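Local coordinates for capsular polysaccharide export system protein KpsC (PDB 6MGB) that transfers Kdo in beta linkage, probably from CMP-Kdo, in building the conserved glycolipid anchor of Gram-negative bacterial capsules, at residues Lys145-Gly150 against Glu228-Val233; Glu157-Ile162 against Phe239-Thr244; Ala195-Lys200 against Arg221-Ile226; Val260-Met265 against Gly272-Gly277. One frame throughout, in Å; residues are numbered along the deposited sequence. Where two conformers were deposited one is given.

Interaction 1. Residues Lys145-Gly150 against Glu228-Val233; sequences KPVPRG and EEFNPV. With C5P (cytidine-5'-monophosphate), chain D.
Lys-145 and Phe-230 form a single beta bridge between two loops whose end-to-end directions lie 103° apart. In the nucleotide-binding half of this GT-B-type glycosyltransferase, the bridge ties the loop before strand 158-162 to the lead-in of helix 232-236. Lys-145 N donates to Glu-229 O at 2.9 Å, while Asn-231 N returns a nearly straight bond to Lys-145 O (2.8 Å, 170° at the hydrogen). Glu-229 is the centre of an inverse gamma turn, and its carboxylate pairs with Arg-143. CG of Lys-145 sits between the backbone N and the carbonyl carbon (chi1 63°), and the chain beyond it is fully extended. Its ammonium NZ ends 3.0 Å from Glu-228 OE2, a salt bridge made through the anti lone pair of that oxygen. The Phe-230 ring is sandwiched: Val-147 CG2 comes over one face, 3.9 Å from the ring centre, and Glu-228 CB lies above the opposite face, offset toward the rim. Pro-148 CD touches CE1 of the ring at 3.8 Å, and Tyr-151 meets the ring edge-to-face. An alanine in place of Glu-228 would keep the CB on the ring, but would probably leave the Lys-145 ammonium without its carboxylate mate and the end of its chain freer to swing. Asn-231 is the N-cap of helix 232-236; its OD1 accepts a weak bond from Val-233 N and its ND2 donates to Lys-137 O. One residue further, Pro-232 touches the nucleotide, its CG 3.5 Å from the ribose O2' of CMP.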
# COMPACT_ATOMS: atom_id res chain seq x y z
N LYS A 145 -0.69 -15.59 11.70
CA LYS A 145 -0.23 -16.22 12.93
C LYS A 145 1.27 -16.02 13.10
O LYS A 145 1.98 -15.73 12.13
CB LYS A 145 -0.56 -17.71 12.91
CG LYS A 145 0.15 -18.49 11.82
CD LYS A 145 -0.29 -19.95 11.79
CE LYS A 145 0.44 -20.73 10.72
NZ LYS A 145 0.03 -22.16 10.70
N PRO A 146 1.79 -16.17 14.32
CA PRO A 146 3.23 -16.03 14.51
C PRO A 146 4.00 -17.15 13.82
O PRO A 146 3.48 -18.25 13.61
CB PRO A 146 3.40 -16.11 16.04
CG PRO A 146 2.04 -15.85 16.60
CD PRO A 146 1.08 -16.38 15.59
N VAL A 147 5.24 -16.85 13.46
CA VAL A 147 6.15 -17.87 12.94
C VAL A 147 6.66 -18.68 14.12
O VAL A 147 7.33 -18.12 15.01
CB VAL A 147 7.31 -17.24 12.14
CG1 VAL A 147 8.35 -18.30 11.78
CG2 VAL A 147 6.78 -16.56 10.89
N PRO A 148 6.40 -19.98 14.19
CA PRO A 148 6.85 -20.75 15.35
C PRO A 148 8.37 -20.87 15.38
O PRO A 148 9.04 -20.90 14.34
CB PRO A 148 6.19 -22.12 15.14
CG PRO A 148 6.03 -22.23 13.67
CD PRO A 148 5.75 -20.84 13.18
N ARG A 149 8.91 -20.93 16.59
CA ARG A 149 10.33 -21.19 16.75
C ARG A 149 10.66 -22.59 16.24
O ARG A 149 9.89 -23.53 16.45
CB ARG A 149 10.74 -21.04 18.21
CG ARG A 149 12.25 -21.07 18.44
CD ARG A 149 12.59 -20.80 19.89
NE ARG A 149 13.36 -21.89 20.49
CZ ARG A 149 12.85 -23.06 20.87
NH1 ARG A 149 11.56 -23.31 20.71
NH2 ARG A 149 13.63 -23.99 21.40
N GLY A 150 11.79 -22.71 15.57
CA GLY A 150 12.16 -23.94 14.90
C GLY A 150 11.79 -23.99 13.44
O GLY A 150 12.27 -24.88 12.72
N GLU A 228 1.62 -20.79 4.33
CA GLU A 228 1.04 -20.56 5.64
C GLU A 228 0.82 -19.07 5.85
O GLU A 228 1.60 -18.23 5.39
CB GLU A 228 1.95 -21.12 6.74
CG GLU A 228 2.11 -22.63 6.70
CD GLU A 228 2.86 -23.17 7.90
OE1 GLU A 228 3.90 -23.84 7.70
OE2 GLU A 228 2.41 -22.93 9.04
N GLU A 229 -0.25 -18.74 6.56
CA GLU A 229 -0.67 -17.35 6.72
C GLU A 229 0.03 -16.74 7.93
O GLU A 229 -0.56 -16.46 8.97
CB GLU A 229 -2.18 -17.27 6.84
CG GLU A 229 -2.72 -15.88 6.65
CD GLU A 229 -3.98 -15.89 5.83
OE1 GLU A 229 -4.19 -14.93 5.05
OE2 GLU A 229 -4.77 -16.84 5.96
N PHE A 230 1.33 -16.52 7.76
CA PHE A 230 2.14 -15.92 8.80
C PHE A 230 1.90 -14.42 8.88
O PHE A 230 1.63 -13.76 7.87
CB PHE A 230 3.63 -16.18 8.55
CG PHE A 230 4.03 -17.61 8.72
CD1 PHE A 230 3.62 -18.34 9.83
CD2 PHE A 230 4.82 -18.23 7.77
CE1 PHE A 230 4.00 -19.65 9.98
CE2 PHE A 230 5.20 -19.55 7.92
CZ PHE A 230 4.79 -20.26 9.03
N ASN A 231 2.00 -13.88 10.09
CA ASN A 231 2.03 -12.44 10.27
C ASN A 231 3.20 -11.88 9.46
O ASN A 231 4.35 -12.29 9.70
CB ASN A 231 2.17 -12.09 11.75
CG ASN A 231 2.19 -10.59 11.99
OD1 ASN A 231 2.75 -9.84 11.21
ND2 ASN A 231 1.58 -10.16 13.09
N PRO A 232 2.96 -10.97 8.51
CA PRO A 232 4.05 -10.58 7.61
C PRO A 232 5.24 -9.93 8.31
O PRO A 232 6.39 -10.19 7.93
CB PRO A 232 3.37 -9.61 6.63
CG PRO A 232 2.15 -9.12 7.35
CD PRO A 232 1.70 -10.27 8.20
N VAL A 233 5.00 -9.09 9.31
CA VAL A 233 6.11 -8.41 9.97
C VAL A 233 6.87 -9.37 10.88
O VAL A 233 8.07 -9.20 11.12
CB VAL A 233 5.63 -7.17 10.72
CG1 VAL A 233 5.03 -6.16 9.75
CG2 VAL A 233 4.62 -7.53 11.78
O3P C5P D . 0.76 -4.47 -1.89
P C5P D . 0.24 -5.88 -1.67
O1P C5P D . 1.15 -6.86 -2.41
O2P C5P D . -1.20 -6.18 -2.03
O5' C5P D . 0.43 -6.16 -0.11
C5' C5P D . -0.55 -5.75 0.84
C4' C5P D . -0.19 -6.25 2.21
O4' C5P D . -0.42 -7.68 2.27
C3' C5P D . 1.27 -6.09 2.60
O3' C5P D . 1.57 -4.81 3.13
C2' C5P D . 1.48 -7.22 3.61
O2' C5P D . 1.01 -6.84 4.90
C1' C5P D . 0.57 -8.31 3.05
N1 C5P D . 1.31 -9.26 2.19
C2 C5P D . 1.72 -10.60 2.73
N3 C5P D . 2.47 -11.56 1.84
C4 C5P D . 2.80 -11.20 0.47
C5 C5P D . 2.39 -9.87 -0.06
C6 C5P D . 1.63 -8.91 0.82
O2 C5P D . 1.46 -10.90 3.84
N4 C5P D . 3.53 -12.13 -0.39

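Interaction 2. Residues Glu157-Ile162 against Phe239-Thr244; sequences ERVLLI and FDRIYT. With C5P (cytidine-5'-monophosphate), chain D.
The central pair of a six-stranded parallel Rossmann-like sheet, with strand order 3-2-1-4-5-6, is formed here by strands 158-162 and 241-244, with Leu-160 beside Ile-242 and Leu-161 beside Tyr-243. Tyr-243 N donates to Leu-160 O (2.8 Å) and Ile-162 N to Tyr-243 O (2.9 Å), whereas the bond from Leu-160 N to Arg-241 O is weak. At the entry to the second strand the Phe-239 ring is held from both faces. Leu-160 CB stands over its centre, 3.6 Å from the centroid and 7° off the normal, a CH-pi contact. Over the other face, offset toward the rim, lies Arg-158 NE, while CD of the same side chain touches CE1 at 3.7 Å; the guanidinium, at 86° to the ring plane, is too distant for more than a weak cation-pi attraction, and its NH1 donates to Thr-153 O. On the opposite side of the sheet Leu-161 and Tyr-243 lie side by side, CD1 of the leucine 3.8 Å from CD1 of the tyrosine. Where Ile-162 enters the CMP pocket, a water joins Ile-162 O to Thr-244 OG1. Strand 196-200 continues the sheet beyond 158-162 and strand 259-262 beyond 241-244, while helix 180-191 packs on Leu-161 and Tyr-243.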
# COMPACT_ATOMS: atom_id res chain seq x y z
N GLU A 157 21.84 -18.78 6.14
CA GLU A 157 21.69 -17.73 5.15
C GLU A 157 20.42 -17.97 4.33
O GLU A 157 20.18 -19.08 3.86
CB GLU A 157 22.91 -17.67 4.23
CG GLU A 157 22.93 -16.46 3.31
CD GLU A 157 24.02 -16.54 2.26
OE1 GLU A 157 24.84 -17.48 2.31
OE2 GLU A 157 24.05 -15.66 1.37
N ARG A 158 19.62 -16.92 4.17
CA ARG A 158 18.34 -17.05 3.49
C ARG A 158 17.83 -15.67 3.10
O ARG A 158 18.10 -14.68 3.79
CB ARG A 158 17.31 -17.77 4.37
CG ARG A 158 17.13 -17.09 5.72
CD ARG A 158 16.04 -17.74 6.56
NE ARG A 158 16.01 -17.14 7.89
CZ ARG A 158 16.52 -17.69 8.99
NH1 ARG A 158 17.12 -18.87 8.96
NH2 ARG A 158 16.44 -17.04 10.15
N VAL A 159 17.09 -15.62 1.99
CA VAL A 159 16.46 -14.39 1.52
C VAL A 159 14.98 -14.67 1.28
O VAL A 159 14.55 -15.82 1.16
CB VAL A 159 17.12 -13.84 0.24
CG1 VAL A 159 18.62 -13.64 0.47
CG2 VAL A 159 16.89 -14.77 -0.94
N LEU A 160 14.20 -13.60 1.20
CA LEU A 160 12.75 -13.69 1.05
C LEU A 160 12.31 -12.97 -0.21
O LEU A 160 12.69 -11.81 -0.44
CB LEU A 160 12.03 -13.09 2.27
CG LEU A 160 10.50 -13.21 2.25
CD1 LEU A 160 10.07 -14.67 2.29
CD2 LEU A 160 9.89 -12.44 3.40
N LEU A 161 11.52 -13.65 -1.03
CA LEU A 161 10.89 -13.07 -2.21
C LEU A 161 9.40 -12.88 -1.92
O LEU A 161 8.74 -13.80 -1.43
CB LEU A 161 11.08 -13.95 -3.44
CG LEU A 161 12.43 -13.90 -4.16
CD1 LEU A 161 13.61 -13.99 -3.20
CD2 LEU A 161 12.51 -15.02 -5.19
N ILE A 162 8.89 -11.69 -2.23
CA ILE A 162 7.49 -11.35 -1.97
C ILE A 162 6.70 -11.57 -3.26
O ILE A 162 7.02 -11.00 -4.30
CB ILE A 162 7.35 -9.90 -1.48
CG1 ILE A 162 8.13 -9.70 -0.18
CG2 ILE A 162 5.88 -9.53 -1.29
CD1 ILE A 162 8.20 -8.27 0.30
N PHE A 239 14.61 -12.37 8.19
CA PHE A 239 15.43 -12.13 7.02
C PHE A 239 16.12 -10.78 7.15
O PHE A 239 15.67 -9.89 7.87
CB PHE A 239 14.60 -12.17 5.73
CG PHE A 239 13.90 -13.48 5.49
CD1 PHE A 239 14.48 -14.46 4.71
CD2 PHE A 239 12.66 -13.73 6.05
CE1 PHE A 239 13.84 -15.67 4.49
CE2 PHE A 239 12.01 -14.93 5.84
CZ PHE A 239 12.60 -15.90 5.06
N ASP A 240 17.24 -10.64 6.44
CA ASP A 240 17.91 -9.36 6.29
C ASP A 240 17.68 -8.72 4.93
O ASP A 240 17.72 -7.49 4.82
CB ASP A 240 19.42 -9.52 6.51
CG ASP A 240 19.76 -9.99 7.91
OD1 ASP A 240 19.03 -9.63 8.86
OD2 ASP A 240 20.77 -10.71 8.07
N ARG A 241 17.44 -9.53 3.90
CA ARG A 241 17.35 -9.06 2.53
C ARG A 241 16.03 -9.52 1.92
O ARG A 241 15.71 -10.71 1.94
CB ARG A 241 18.53 -9.60 1.71
CG ARG A 241 18.49 -9.26 0.23
CD ARG A 241 19.77 -9.69 -0.45
NE ARG A 241 20.89 -8.80 -0.14
CZ ARG A 241 22.14 -9.02 -0.52
NH1 ARG A 241 22.46 -10.10 -1.21
NH2 ARG A 241 23.09 -8.15 -0.19
N ILE A 242 15.27 -8.57 1.38
CA ILE A 242 13.94 -8.82 0.84
C ILE A 242 13.93 -8.44 -0.64
O ILE A 242 14.53 -7.43 -1.03
CB ILE A 242 12.85 -8.04 1.60
CG1 ILE A 242 13.02 -8.20 3.11
CG2 ILE A 242 11.47 -8.48 1.17
CD1 ILE A 242 12.98 -9.63 3.60
N TYR A 243 13.25 -9.25 -1.45
CA TYR A 243 13.07 -8.99 -2.87
C TYR A 243 11.60 -8.75 -3.16
O TYR A 243 10.75 -9.54 -2.75
CB TYR A 243 13.58 -10.16 -3.72
CG TYR A 243 15.08 -10.30 -3.77
CD1 TYR A 243 15.78 -10.87 -2.71
CD2 TYR A 243 15.80 -9.89 -4.88
CE1 TYR A 243 17.16 -11.01 -2.76
CE2 TYR A 243 17.18 -10.02 -4.93
CZ TYR A 243 17.85 -10.59 -3.87
OH TYR A 243 19.21 -10.72 -3.92
N THR A 244 11.30 -7.66 -3.88
CA THR A 244 9.92 -7.31 -4.20
C THR A 244 9.88 -6.56 -5.52
O THR A 244 10.84 -5.90 -5.91
CB THR A 244 9.28 -6.46 -3.09
OG1 THR A 244 7.87 -6.34 -3.33
CG2 THR A 244 9.90 -5.06 -3.05
O3P C5P D . 0.76 -4.47 -1.89
P C5P D . 0.24 -5.88 -1.67
O1P C5P D . 1.15 -6.86 -2.41
O2P C5P D . -1.20 -6.18 -2.03
O5' C5P D . 0.43 -6.16 -0.11
C5' C5P D . -0.55 -5.75 0.84
C4' C5P D . -0.19 -6.25 2.21
O4' C5P D . -0.42 -7.68 2.27
C3' C5P D . 1.27 -6.09 2.60
O3' C5P D . 1.57 -4.81 3.13
C2' C5P D . 1.48 -7.22 3.61
O2' C5P D . 1.01 -6.84 4.90
C1' C5P D . 0.57 -8.31 3.05
N1 C5P D . 1.31 -9.26 2.19
C2 C5P D . 1.72 -10.60 2.73
N3 C5P D . 2.47 -11.56 1.84
C4 C5P D . 2.80 -11.20 0.47
C5 C5P D . 2.39 -9.87 -0.06
C6 C5P D . 1.63 -8.91 0.82
O2 C5P D . 1.46 -10.90 3.84
N4 C5P D . 3.53 -12.13 -0.39
O HOH W 1 18.48 -12.19 4.28
O HOH W 2 6.89 -8.40 -4.78

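Interaction 3. Residues Ala195-Lys200 against Arg221-Ile226; sequences AEIYVK and RSVKVI. With C5P (cytidine-5'-monophosphate), chain D.
Tyr-198 and Lys-224 lean on each other at a slant, the lysine's CD resting 3.3 Å from CE2 of the ring and its CB close to CD2. The lysine chain is extended until its last torsion, where a turn (chi4 58°) swings NZ to lie 3.7 Å from Glu-196 OE2, a long salt bridge, and to make a weak hydrogen bond to Ser-222 O. Further along the same face, Ile-226 CD1 meets Tyr-198 CD2 at 3.8 Å, and Phe-152 approaches the tyrosine ring edge-to-face. On the other face Val-199 crosses Val-223 obliquely, CG2 of the first 3.9 Å from CG1 of the second. The two parallel strands belong to a beta-alpha-beta unit, strand 196-200, helix 203-206 and strand 224-226, at one margin of the Rossmann-like sheet. Lys-224 N binds Ile-197 O, Val-199 N binds Lys-224 O, and Ile-226 N reaches Val-199 O at 2.6 Å. Lys-200 stands across Ile-226 at about a right angle, its CD 4.0 Å from the isoleucine's CG2. Bends at chi2 (50°) and chi4 (52°) bring its side chain round to the cytosine: NZ donates to N3 of CMP at 3.2 Å and more weakly to O2. The same residue's carbonyl O receives a weak bond from the exocyclic amine N4 of CMP at 2.7 Å.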
# COMPACT_ATOMS: atom_id res chain seq x y z
N ALA A 195 22.49 -19.16 -0.23
CA ALA A 195 21.35 -18.89 0.64
C ALA A 195 20.17 -19.79 0.30
O ALA A 195 20.01 -20.24 -0.83
CB ALA A 195 20.92 -17.43 0.52
N GLU A 196 19.34 -20.05 1.31
CA GLU A 196 18.03 -20.64 1.09
C GLU A 196 17.09 -19.58 0.53
O GLU A 196 17.16 -18.41 0.91
CB GLU A 196 17.47 -21.21 2.39
CG GLU A 196 18.32 -22.32 2.99
CD GLU A 196 17.64 -23.01 4.16
OE1 GLU A 196 17.04 -22.31 5.01
OE2 GLU A 196 17.70 -24.25 4.23
N ILE A 197 16.21 -20.00 -0.38
CA ILE A 197 15.30 -19.09 -1.06
C ILE A 197 13.88 -19.38 -0.57
O ILE A 197 13.40 -20.51 -0.71
CB ILE A 197 15.39 -19.23 -2.59
CG1 ILE A 197 16.84 -19.02 -3.06
CG2 ILE A 197 14.45 -18.24 -3.27
CD1 ILE A 197 17.46 -17.71 -2.62
N TYR A 198 13.23 -18.37 -0.00
CA TYR A 198 11.85 -18.47 0.43
C TYR A 198 10.98 -17.52 -0.39
O TYR A 198 11.38 -16.39 -0.69
CB TYR A 198 11.71 -18.13 1.91
CG TYR A 198 12.31 -19.16 2.84
CD1 TYR A 198 13.66 -19.13 3.15
CD2 TYR A 198 11.53 -20.16 3.41
CE1 TYR A 198 14.22 -20.07 4.00
CE2 TYR A 198 12.08 -21.10 4.26
CZ TYR A 198 13.42 -21.05 4.55
OH TYR A 198 13.98 -21.99 5.39
N VAL A 199 9.79 -18.00 -0.76
CA VAL A 199 8.79 -17.21 -1.47
C VAL A 199 7.54 -17.15 -0.60
O VAL A 199 7.02 -18.19 -0.19
CB VAL A 199 8.46 -17.81 -2.84
CG1 VAL A 199 7.31 -17.06 -3.51
CG2 VAL A 199 9.69 -17.81 -3.74
N LYS A 200 7.07 -15.94 -0.32
CA LYS A 200 5.87 -15.74 0.49
C LYS A 200 4.70 -15.46 -0.44
O LYS A 200 4.68 -14.43 -1.14
CB LYS A 200 6.06 -14.60 1.49
CG LYS A 200 4.81 -14.28 2.31
CD LYS A 200 4.19 -15.53 2.92
CE LYS A 200 3.09 -15.21 3.92
NZ LYS A 200 2.06 -14.30 3.35
N ARG A 221 13.09 -27.28 -6.80
CA ARG A 221 12.52 -27.94 -5.63
C ARG A 221 13.11 -27.44 -4.32
O ARG A 221 12.46 -27.55 -3.28
CB ARG A 221 12.71 -29.46 -5.74
CG ARG A 221 11.79 -30.15 -6.75
CD ARG A 221 10.32 -29.91 -6.43
NE ARG A 221 9.44 -30.82 -7.16
CZ ARG A 221 8.11 -30.73 -7.15
NH1 ARG A 221 7.51 -29.78 -6.45
NH2 ARG A 221 7.38 -31.59 -7.84
N SER A 222 14.33 -26.90 -4.35
CA SER A 222 14.95 -26.39 -3.13
C SER A 222 14.32 -25.09 -2.67
O SER A 222 14.50 -24.70 -1.51
CB SER A 222 16.45 -26.20 -3.34
OG SER A 222 16.71 -25.07 -4.16
N VAL A 223 13.59 -24.40 -3.55
CA VAL A 223 12.93 -23.16 -3.17
C VAL A 223 11.72 -23.49 -2.30
O VAL A 223 10.91 -24.36 -2.64
CB VAL A 223 12.52 -22.36 -4.42
CG1 VAL A 223 11.77 -21.09 -4.02
CG2 VAL A 223 13.75 -22.01 -5.25
N LYS A 224 11.61 -22.79 -1.18
CA LYS A 224 10.55 -23.04 -0.20
C LYS A 224 9.47 -21.99 -0.39
O LYS A 224 9.69 -20.80 -0.11
CB LYS A 224 11.12 -23.03 1.21
CG LYS A 224 12.22 -24.07 1.40
CD LYS A 224 12.98 -23.89 2.70
CE LYS A 224 14.10 -24.91 2.83
NZ LYS A 224 15.06 -24.84 1.69
N VAL A 225 8.30 -22.42 -0.86
CA VAL A 225 7.18 -21.53 -1.13
C VAL A 225 6.26 -21.57 0.08
O VAL A 225 5.73 -22.63 0.43
CB VAL A 225 6.43 -21.94 -2.41
CG1 VAL A 225 5.24 -21.04 -2.66
CG2 VAL A 225 7.38 -21.90 -3.60
N ILE A 226 6.08 -20.41 0.71
CA ILE A 226 5.36 -20.32 1.98
C ILE A 226 3.90 -20.02 1.67
O ILE A 226 3.57 -18.96 1.13
CB ILE A 226 5.97 -19.25 2.89
CG1 ILE A 226 7.45 -19.55 3.14
CG2 ILE A 226 5.20 -19.17 4.21
CD1 ILE A 226 8.19 -18.45 3.88
O3P C5P D . 0.76 -4.47 -1.89
P C5P D . 0.24 -5.88 -1.67
O1P C5P D . 1.15 -6.86 -2.41
O2P C5P D . -1.20 -6.18 -2.03
O5' C5P D . 0.43 -6.16 -0.11
C5' C5P D . -0.55 -5.75 0.84
C4' C5P D . -0.19 -6.25 2.21
O4' C5P D . -0.42 -7.68 2.27
C3' C5P D . 1.27 -6.09 2.60
O3' C5P D . 1.57 -4.81 3.13
C2' C5P D . 1.48 -7.22 3.61
O2' C5P D . 1.01 -6.84 4.90
C1' C5P D . 0.57 -8.31 3.05
N1 C5P D . 1.31 -9.26 2.19
C2 C5P D . 1.72 -10.60 2.73
N3 C5P D . 2.47 -11.56 1.84
C4 C5P D . 2.80 -11.20 0.47
C5 C5P D . 2.39 -9.87 -0.06
C6 C5P D . 1.63 -8.91 0.82
O2 C5P D . 1.46 -10.90 3.84
N4 C5P D . 3.53 -12.13 -0.39
O HOH W 3 16.52 -22.66 -1.35

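Interaction 4. Residues Val260-Met265 against Gly272-Gly277; sequences VICFGM and GLTRDG
Thr-274 lays its methyl group against the sulfur of Cys-262, with CG2 3.7 Å from SG, and the same CG2 lies 4.2 Å from Val-260 CB. Its hydroxyl is turned elsewhere: OG1 sits between the backbone N and the carbonyl carbon (chi1 49°) and donates to Asp-276 OD1 at 2.6 Å. The bond meets the syn side of that oxygen, 25° out of the carboxylate plane, and OD1 in turn lies 3.8 Å from Cys-262 CB. The second carboxylate oxygen, OD2, takes a weak hydrogen bond from Gly-270 N. An alanine in place of Thr-274 would probably leave Asp-276 OD1 without its hydroxyl mate and the carboxylate freer to turn, and take away the methyl contact with the Cys-262 sulfur, CB alone remaining beside it. On the other face Ile-261 and Arg-275 lie side by side and point the same way, CG1 of the isoleucine 4.1 Å from CD of the arginine. The arginine is poorly ordered, although its NH1 forms a salt bridge with Glu-259. The backbones pair as parallel strands: Arg-275 N donates to Val-260 O (3.1 Å), Cys-262 N to Arg-275 O (2.8 Å) and Gly-277 N to Cys-262 O (3.0 Å). A water links Val-260 N to Leu-273 O at the start of the pairing. Strand 275-276 is the outermost strand at this margin of the Rossmann-like sheet, and strand 241-244 flanks 259-262 on its other side. Helix 248-255 packs through Leu-254 on Val-260, Leu-273 and Thr-274, while helix 180-191 lies against Phe-263.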
# COMPACT_ATOMS: atom_id res chain seq x y z
N VAL A 260 15.85 -3.79 1.14
CA VAL A 260 14.74 -4.03 0.23
C VAL A 260 15.22 -3.79 -1.19
O VAL A 260 15.63 -2.67 -1.54
CB VAL A 260 13.53 -3.15 0.57
CG1 VAL A 260 12.41 -3.36 -0.44
CG2 VAL A 260 13.04 -3.46 1.98
N ILE A 261 15.17 -4.83 -2.02
CA ILE A 261 15.60 -4.77 -3.41
C ILE A 261 14.34 -4.72 -4.26
O ILE A 261 13.58 -5.69 -4.33
CB ILE A 261 16.50 -5.96 -3.77
CG1 ILE A 261 17.64 -6.08 -2.76
CG2 ILE A 261 17.04 -5.80 -5.19
CD1 ILE A 261 18.52 -7.29 -2.94
N CYS A 262 14.11 -3.58 -4.91
CA CYS A 262 12.88 -3.32 -5.65
C CYS A 262 13.13 -3.51 -7.14
O CYS A 262 14.06 -2.92 -7.71
CB CYS A 262 12.37 -1.90 -5.40
SG CYS A 262 11.89 -1.56 -3.70
N PHE A 263 12.28 -4.32 -7.78
CA PHE A 263 12.36 -4.53 -9.22
C PHE A 263 11.32 -3.72 -9.99
O PHE A 263 11.45 -3.60 -11.22
CB PHE A 263 12.20 -6.02 -9.53
CG PHE A 263 13.41 -6.82 -9.15
CD1 PHE A 263 13.78 -6.96 -7.82
CD2 PHE A 263 14.20 -7.42 -10.12
CE1 PHE A 263 14.90 -7.68 -7.47
CE2 PHE A 263 15.31 -8.15 -9.77
CZ PHE A 263 15.66 -8.28 -8.44
N GLY A 264 10.31 -3.19 -9.31
CA GLY A 264 9.48 -2.14 -9.84
C GLY A 264 9.76 -0.81 -9.16
O GLY A 264 10.76 -0.64 -8.47
N MET A 265 8.85 0.14 -9.37
CA MET A 265 8.95 1.47 -8.79
C MET A 265 7.72 1.75 -7.93
O MET A 265 6.86 2.56 -8.30
CB MET A 265 9.10 2.53 -9.89
CG MET A 265 9.27 3.96 -9.39
SD MET A 265 10.68 4.24 -8.29
CE MET A 265 12.04 3.64 -9.29
N GLY A 272 16.07 6.84 -2.24
CA GLY A 272 17.38 6.60 -1.66
C GLY A 272 17.41 5.54 -0.57
O GLY A 272 18.48 5.31 0.00
N LEU A 273 16.29 4.89 -0.28
CA LEU A 273 16.21 3.90 0.78
C LEU A 273 16.19 2.47 0.26
O LEU A 273 16.27 1.53 1.07
CB LEU A 273 14.96 4.14 1.63
CG LEU A 273 14.91 5.49 2.35
CD1 LEU A 273 13.55 5.70 3.00
CD2 LEU A 273 16.02 5.59 3.39
N THR A 274 16.09 2.27 -1.05
CA THR A 274 15.95 0.96 -1.65
C THR A 274 17.00 0.76 -2.73
O THR A 274 17.57 1.72 -3.25
CB THR A 274 14.55 0.77 -2.25
OG1 THR A 274 14.24 1.90 -3.07
CG2 THR A 274 13.50 0.64 -1.15
N ARG A 275 17.23 -0.50 -3.07
CA ARG A 275 18.06 -0.85 -4.22
C ARG A 275 17.13 -1.00 -5.42
O ARG A 275 16.37 -1.97 -5.50
CB ARG A 275 18.85 -2.12 -3.94
CG ARG A 275 19.32 -2.22 -2.50
CD ARG A 275 20.50 -3.15 -2.34
NE ARG A 275 21.67 -2.69 -3.07
CZ ARG A 275 22.90 -3.19 -2.92
NH1 ARG A 275 23.11 -4.17 -2.06
NH2 ARG A 275 23.90 -2.70 -3.63
N ASP A 276 17.18 -0.04 -6.33
CA ASP A 276 16.17 0.11 -7.37
C ASP A 276 16.70 -0.41 -8.71
O ASP A 276 17.79 -0.01 -9.15
CB ASP A 276 15.75 1.57 -7.51
CG ASP A 276 15.04 2.09 -6.28
OD1 ASP A 276 14.43 1.28 -5.56
OD2 ASP A 276 15.10 3.32 -6.03
N GLY A 277 15.93 -1.28 -9.34
CA GLY A 277 16.17 -1.68 -10.72
C GLY A 277 15.49 -0.80 -11.74
O GLY A 277 15.78 -0.91 -12.94
O HOH W 4 17.18 -1.11 1.48

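How the interactions relate
Interactions 2, 3 and 4 are three pairings in one parallel sheet, with interaction 2 in the middle. It joins interaction 3 through Leu-161 N and Tyr-198 O, 2.8 Å apart, and interaction 4 through Thr-244 O and Phe-263 N, also 2.8 Å apart. Interaction 1 lies off the sheet, on the side of the Lys-200 side chain, and meets interaction 3 where Glu-228 O packs 3.7 Å from Lys-200 CE. Three of the contacts reach CMP: Lys-200 grips the cytosine, Pro-232 borders the ribose, and strand 158-162 ends in the pocket at Ile-162. Interaction 4 is remote from the nucleotide, the Val-260 side chain about 12 Å from CMP at nearest atoms. Along the chain, interaction 3 is nested within the loops closed by interactions 1 and 2.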